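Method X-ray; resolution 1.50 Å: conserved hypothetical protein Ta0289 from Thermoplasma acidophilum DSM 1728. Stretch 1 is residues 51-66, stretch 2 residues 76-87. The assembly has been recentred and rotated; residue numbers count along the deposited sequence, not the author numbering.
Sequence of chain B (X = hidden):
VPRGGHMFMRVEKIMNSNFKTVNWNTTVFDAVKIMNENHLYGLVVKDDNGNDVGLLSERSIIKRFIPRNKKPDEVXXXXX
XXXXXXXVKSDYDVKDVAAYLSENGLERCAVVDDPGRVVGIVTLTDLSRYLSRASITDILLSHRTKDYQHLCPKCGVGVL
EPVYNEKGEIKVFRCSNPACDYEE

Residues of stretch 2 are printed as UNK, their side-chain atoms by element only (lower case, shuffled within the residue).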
# COMPACT_ATOMS: atom_id res chain seq x y z
N ASN B 51 9.97 -5.61 -23.53
CA ASN B 51 10.09 -4.18 -23.25
C ASN B 51 9.51 -3.88 -21.87
O ASN B 51 8.45 -4.41 -21.51
CB ASN B 51 9.32 -3.37 -24.29
CG ASN B 51 9.73 -3.70 -25.71
OD1 ASN B 51 10.91 -3.61 -26.07
ND2 ASN B 51 8.76 -4.09 -26.53
N ASP B 52 10.19 -3.04 -21.10
CA ASP B 52 9.72 -2.67 -19.76
C ASP B 52 8.65 -1.60 -19.94
O ASP B 52 8.96 -0.46 -20.28
CB ASP B 52 10.89 -2.13 -18.94
CG ASP B 52 11.99 -3.15 -18.77
OD1 ASP B 52 11.73 -4.23 -18.20
OD2 ASP B 52 13.13 -2.88 -19.21
N VAL B 53 7.40 -1.97 -19.70
CA VAL B 53 6.29 -1.05 -19.91
C VAL B 53 5.63 -0.44 -18.68
O VAL B 53 4.84 0.49 -18.81
CB VAL B 53 5.18 -1.74 -20.76
CG1 VAL B 53 5.72 -2.06 -22.16
CG2 VAL B 53 4.71 -3.03 -20.06
N GLY B 54 5.95 -0.93 -17.50
CA GLY B 54 5.34 -0.35 -16.32
C GLY B 54 5.83 -0.91 -15.00
O GLY B 54 6.71 -1.76 -14.95
N LEU B 55 5.24 -0.41 -13.93
CA LEU B 55 5.59 -0.86 -12.59
C LEU B 55 4.28 -1.03 -11.82
O LEU B 55 3.47 -0.11 -11.76
CB LEU B 55 6.51 0.17 -11.91
CG LEU B 55 7.38 -0.31 -10.74
CD1 LEU B 55 8.44 0.74 -10.44
CD2 LEU B 55 6.52 -0.56 -9.51
N LEU B 56 4.07 -2.22 -11.27
CA LEU B 56 2.86 -2.51 -10.50
C LEU B 56 3.16 -2.34 -9.02
O LEU B 56 4.08 -2.97 -8.50
CB LEU B 56 2.39 -3.95 -10.77
CG LEU B 56 1.06 -4.35 -10.12
CD1 LEU B 56 -0.09 -3.66 -10.84
CD2 LEU B 56 0.90 -5.87 -10.19
N SER B 57 2.39 -1.49 -8.35
CA SER B 57 2.58 -1.21 -6.93
C SER B 57 1.27 -1.38 -6.16
O SER B 57 0.21 -1.55 -6.75
CB SER B 57 3.06 0.23 -6.74
OG SER B 57 2.06 1.15 -7.14
N GLU B 58 1.34 -1.33 -4.83
CA GLU B 58 0.13 -1.47 -4.02
C GLU B 58 -0.85 -0.36 -4.35
O GLU B 58 -2.04 -0.61 -4.55
CB GLU B 58 0.45 -1.38 -2.53
CG GLU B 58 0.96 -2.64 -1.89
CD GLU B 58 0.90 -2.55 -0.37
OE1 GLU B 58 1.58 -1.68 0.21
OE2 GLU B 58 0.15 -3.35 0.24
N ARG B 59 -0.36 0.87 -4.37
CA ARG B 59 -1.21 2.01 -4.65
C ARG B 59 -1.84 1.92 -6.04
O ARG B 59 -3.01 2.29 -6.21
CB ARG B 59 -0.41 3.32 -4.50
CG ARG B 59 -1.25 4.60 -4.61
CD ARG B 59 -2.43 4.60 -3.65
NE ARG B 59 -2.01 4.52 -2.25
CZ ARG B 59 -1.47 5.53 -1.57
NH1 ARG B 59 -1.28 6.70 -2.15
NH2 ARG B 59 -1.11 5.35 -0.31
N SER B 60 -1.11 1.41 -7.03
CA SER B 60 -1.68 1.30 -8.37
C SER B 60 -2.90 0.38 -8.34
O SER B 60 -3.89 0.62 -9.03
CB SER B 60 -0.63 0.78 -9.38
OG SER B 60 -0.30 -0.59 -9.18
N ILE B 61 -2.84 -0.66 -7.51
CA ILE B 61 -3.96 -1.60 -7.38
C ILE B 61 -5.15 -0.93 -6.69
O ILE B 61 -6.30 -1.10 -7.10
CB ILE B 61 -3.51 -2.85 -6.60
CG1 ILE B 61 -2.46 -3.60 -7.42
CG2 ILE B 61 -4.69 -3.74 -6.29
CD1 ILE B 61 -1.71 -4.67 -6.66
N ILE B 62 -4.87 -0.16 -5.64
CA ILE B 62 -5.93 0.53 -4.89
C ILE B 62 -6.60 1.62 -5.74
O ILE B 62 -7.82 1.79 -5.72
CB ILE B 62 -5.37 1.18 -3.59
CG1 ILE B 62 -4.83 0.10 -2.65
CG2 ILE B 62 -6.45 2.00 -2.91
CD1 ILE B 62 -5.84 -0.95 -2.23
N LYS B 63 -5.79 2.36 -6.49
CA LYS B 63 -6.29 3.47 -7.31
C LYS B 63 -6.86 3.08 -8.67
O LYS B 63 -7.82 3.68 -9.13
CB LYS B 63 -5.18 4.50 -7.54
CG LYS B 63 -4.73 5.28 -6.30
CD LYS B 63 -5.71 6.38 -5.93
CE LYS B 63 -5.83 7.44 -7.02
NZ LYS B 63 -6.72 8.57 -6.61
N ARG B 64 -6.26 2.08 -9.31
CA ARG B 64 -6.70 1.71 -10.64
C ARG B 64 -7.37 0.36 -10.82
O ARG B 64 -8.01 0.12 -11.84
CB ARG B 64 -5.51 1.87 -11.59
CG ARG B 64 -4.87 3.24 -11.45
CD ARG B 64 -3.61 3.37 -12.27
NE ARG B 64 -3.74 4.38 -13.31
CZ ARG B 64 -4.55 4.28 -14.36
NH1 ARG B 64 -5.30 3.19 -14.51
NH2 ARG B 64 -4.61 5.25 -15.25
N PHE B 65 -7.22 -0.54 -9.86
CA PHE B 65 -7.88 -1.83 -9.98
C PHE B 65 -9.20 -1.90 -9.21
O PHE B 65 -10.24 -2.19 -9.79
CB PHE B 65 -7.00 -2.98 -9.49
CG PHE B 65 -7.77 -4.26 -9.29
CD1 PHE B 65 -8.25 -4.98 -10.37
CD2 PHE B 65 -8.08 -4.69 -8.00
CE1 PHE B 65 -9.03 -6.12 -10.19
CE2 PHE B 65 -8.86 -5.83 -7.80
CZ PHE B 65 -9.34 -6.54 -8.90
N ILE B 66 -9.15 -1.64 -7.91
CA ILE B 66 -10.36 -1.71 -7.11
C ILE B 66 -11.55 -0.93 -7.70
O ILE B 66 -12.66 -1.45 -7.75
CB ILE B 66 -10.10 -1.25 -5.66
CG1 ILE B 66 -9.02 -2.12 -5.00
CG2 ILE B 66 -11.39 -1.33 -4.84
CD1 ILE B 66 -9.40 -3.58 -4.80
N UNK B 76 -6.01 -7.73 -16.44
CA UNK B 76 -4.57 -7.85 -16.70
C UNK B 76 -3.89 -6.63 -16.09
O UNK B 76 -4.42 -5.52 -16.15
c UNK B 76 -5.64 -7.01 -18.63
c UNK B 76 -6.75 -7.45 -17.69
c UNK B 76 -4.49 -7.88 -18.22
N UNK B 77 -2.70 -6.82 -15.51
CA UNK B 77 -2.02 -5.70 -14.86
C UNK B 77 -1.65 -4.52 -15.76
O UNK B 77 -1.38 -3.43 -15.26
c UNK B 77 0.22 -6.89 -14.98
c UNK B 77 -1.22 -7.13 -12.95
c UNK B 77 -0.78 -6.18 -14.07
c UNK B 77 1.49 -7.34 -14.26
N UNK B 78 -1.65 -4.72 -17.08
CA UNK B 78 -1.34 -3.63 -18.00
C UNK B 78 -2.34 -2.48 -17.79
O UNK B 78 -2.02 -1.32 -18.03
c UNK B 78 -2.74 -4.74 -19.83
c UNK B 78 -1.41 -4.12 -19.45
n UNK B 78 -2.32 -4.83 -22.27
n UNK B 78 -1.98 -6.69 -23.59
n UNK B 78 -1.77 -4.58 -24.50
c UNK B 78 -2.02 -5.37 -23.45
c UNK B 78 -2.62 -5.61 -21.08
N UNK B 79 -3.54 -2.82 -17.33
CA UNK B 79 -4.58 -1.81 -17.09
C UNK B 79 -4.44 -1.15 -15.73
O UNK B 79 -5.13 -0.18 -15.44
c UNK B 79 -7.77 -3.69 -18.36
c UNK B 79 -6.35 -2.05 -19.59
c UNK B 79 -5.96 -2.46 -17.17
c UNK B 79 -6.38 -3.10 -18.49
N UNK B 80 -3.53 -1.67 -14.91
CA UNK B 80 -3.34 -1.18 -13.55
C UNK B 80 -2.00 -0.52 -13.26
O UNK B 80 -1.93 0.49 -12.56
c UNK B 80 -3.55 -2.34 -12.55
c UNK B 80 -4.90 -2.99 -12.80
c UNK B 80 -3.44 -1.85 -11.12
N UNK B 81 -0.93 -1.10 -13.80
CA UNK B 81 0.43 -0.62 -13.58
C UNK B 81 0.67 0.85 -13.88
O UNK B 81 -0.05 1.47 -14.66
c UNK B 81 1.38 -1.42 -14.45
s UNK B 81 2.10 -2.26 -16.98
c UNK B 81 1.39 -3.79 -16.42
c UNK B 81 1.21 -1.12 -15.93
N UNK B 82 1.70 1.40 -13.25
CA UNK B 82 2.09 2.78 -13.53
C UNK B 82 2.78 2.66 -14.89
O UNK B 82 3.67 1.82 -15.06
c UNK B 82 2.69 3.22 -11.05
c UNK B 82 3.12 3.29 -12.51
n UNK B 82 1.08 4.16 -9.44
n UNK B 82 -0.23 4.96 -7.73
c UNK B 82 -0.05 4.70 -9.02
n UNK B 82 -1.01 4.99 -9.89
c UNK B 82 1.36 3.88 -10.85
N UNK B 83 2.37 3.47 -15.85
CA UNK B 83 2.98 3.42 -17.17
C UNK B 83 2.99 4.80 -17.80
O UNK B 83 2.04 5.56 -17.63
c UNK B 83 -1.35 1.87 -19.44
c UNK B 83 0.12 1.60 -19.13
n UNK B 83 -1.99 0.68 -20.08
c UNK B 83 0.76 2.74 -18.33
c UNK B 83 2.23 2.42 -18.07
N UNK B 84 4.08 5.17 -18.51
CA UNK B 84 5.29 4.38 -18.75
C UNK B 84 5.99 4.10 -17.43
O UNK B 84 5.72 4.76 -16.43
c UNK B 84 4.18 6.48 -19.16
c UNK B 84 6.14 5.29 -19.64
c UNK B 84 5.14 6.21 -20.27
N UNK B 85 6.89 3.12 -17.41
CA UNK B 85 7.57 2.78 -16.17
C UNK B 85 8.27 3.97 -15.52
O UNK B 85 9.04 4.68 -16.17
c UNK B 85 9.74 2.06 -17.30
c UNK B 85 9.13 1.14 -15.03
c UNK B 85 8.60 1.62 -16.39
c UNK B 85 9.88 -0.18 -15.09
N UNK B 86 7.97 4.23 -14.23
CA UNK B 86 8.60 5.35 -13.52
C UNK B 86 10.07 4.97 -13.36
O UNK B 86 10.37 3.83 -12.99
c UNK B 86 7.87 5.37 -12.18
c UNK B 86 6.52 4.80 -12.51
c UNK B 86 6.86 3.66 -13.45
N UNK B 87 10.98 5.89 -13.61
CA UNK B 87 12.39 5.53 -13.49
C UNK B 87 13.35 6.69 -13.32
O UNK B 87 13.04 7.84 -13.66
c UNK B 87 12.79 4.72 -14.73
c UNK B 87 12.77 5.52 -16.03
c UNK B 87 12.95 4.61 -17.24
c UNK B 87 13.28 5.41 -18.49
n UNK B 87 12.28 6.48 -18.74
O HOH W 1 7.66 2.03 -20.06
O HOH W 2 2.37 4.29 -6.78
O HOH W 3 -7.45 0.29 -14.49

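Position 76 has three side-chain carbons closing a ring onto the backbone N, out of reach of stretch 1: Pro76. Its O accepts the first bond of a short 3-10 turn, from the N of position 79.

Position 77 carries four carbons, forked at the first, one arm two carbons long, which makes it Ile77. It points toward stretch 1, and its CG2 lies 3.7 Å from Leu56 CD2.

At position 78, three carbons and a nitrogen lead to a carbon bearing two more nitrogens, directed away from stretch 1; this is Arg78. Position 79 has four carbons forked at the second, none near stretch 1: Leu79. Water 3 lies 2.6 Å from Leu79 O and 2.7 Å from Arg64 O, close to both backbone oxygens.

Position 80 has one carbon carrying two more, a compact fork packed against the helix: Val80. CG1 sits 3.3 Å from Ser60 O and 3.8 Å from Leu56 CD1, while CG2 reaches Phe65 CB at 3.9 Å.

Position 81 is an unbranched chain of two carbons, a sulfur and a carbon: Met81. Its SD lies 3.8 Å from Gly54 CA and 4.1 Å from Val53 CG2; a CB on Gly54 would fall 2.5 Å from that sulfur, a clash.

Position 82 again shows three carbons, a nitrogen and a carbon with two nitrogens, but its end comes nearer to stretch 1: Arg82. Ser60 N lies over one face of the guanidinium, and Arg59 CG meets its edge, 3.3 Å from Arg82 NH2. Water 2 accepts from Arg82 NH2 (2.8 Å) and hydrogen-bonds Ser57 OG (3.2 Å).

Position 83 has four carbons in a row ending in nitrogen: Lys83. Its CB is 3.3 Å from Val53 O, yet its end leads away, NZ donating to Arg78 O at 2.9 Å.

Position 84, with three side-chain carbons closing a ring onto the backbone N after a cis peptide, is Pro84, pointing away.

Position 85 has four carbons forked at the first, with one two-carbon arm: Ile85. CD1 is 3.5 Å from Gly54 O, and water 1 links Ile85 N (3.0 Å) to Asp52 O (2.8 Å).

Position 86, again three side-chain carbons closing a ring onto the backbone N, is Pro86; its CD lies 3.8 Å from Leu55 CB. Position 87, four carbons in a row and a nitrogen, is Lys87, without contact.

The design is economical. One antiparallel bridge fixes register: Leu55 N donates to Arg82 O (3.0 Å), and Arg82 N to Leu55 O (2.8 Å). Around it, glycine admits close backbone approach, aliphatic side chains pack, and waters join polar groups that do not meet directly.

Stretch 2, residues 76-87: PIRLVMRKPIPK
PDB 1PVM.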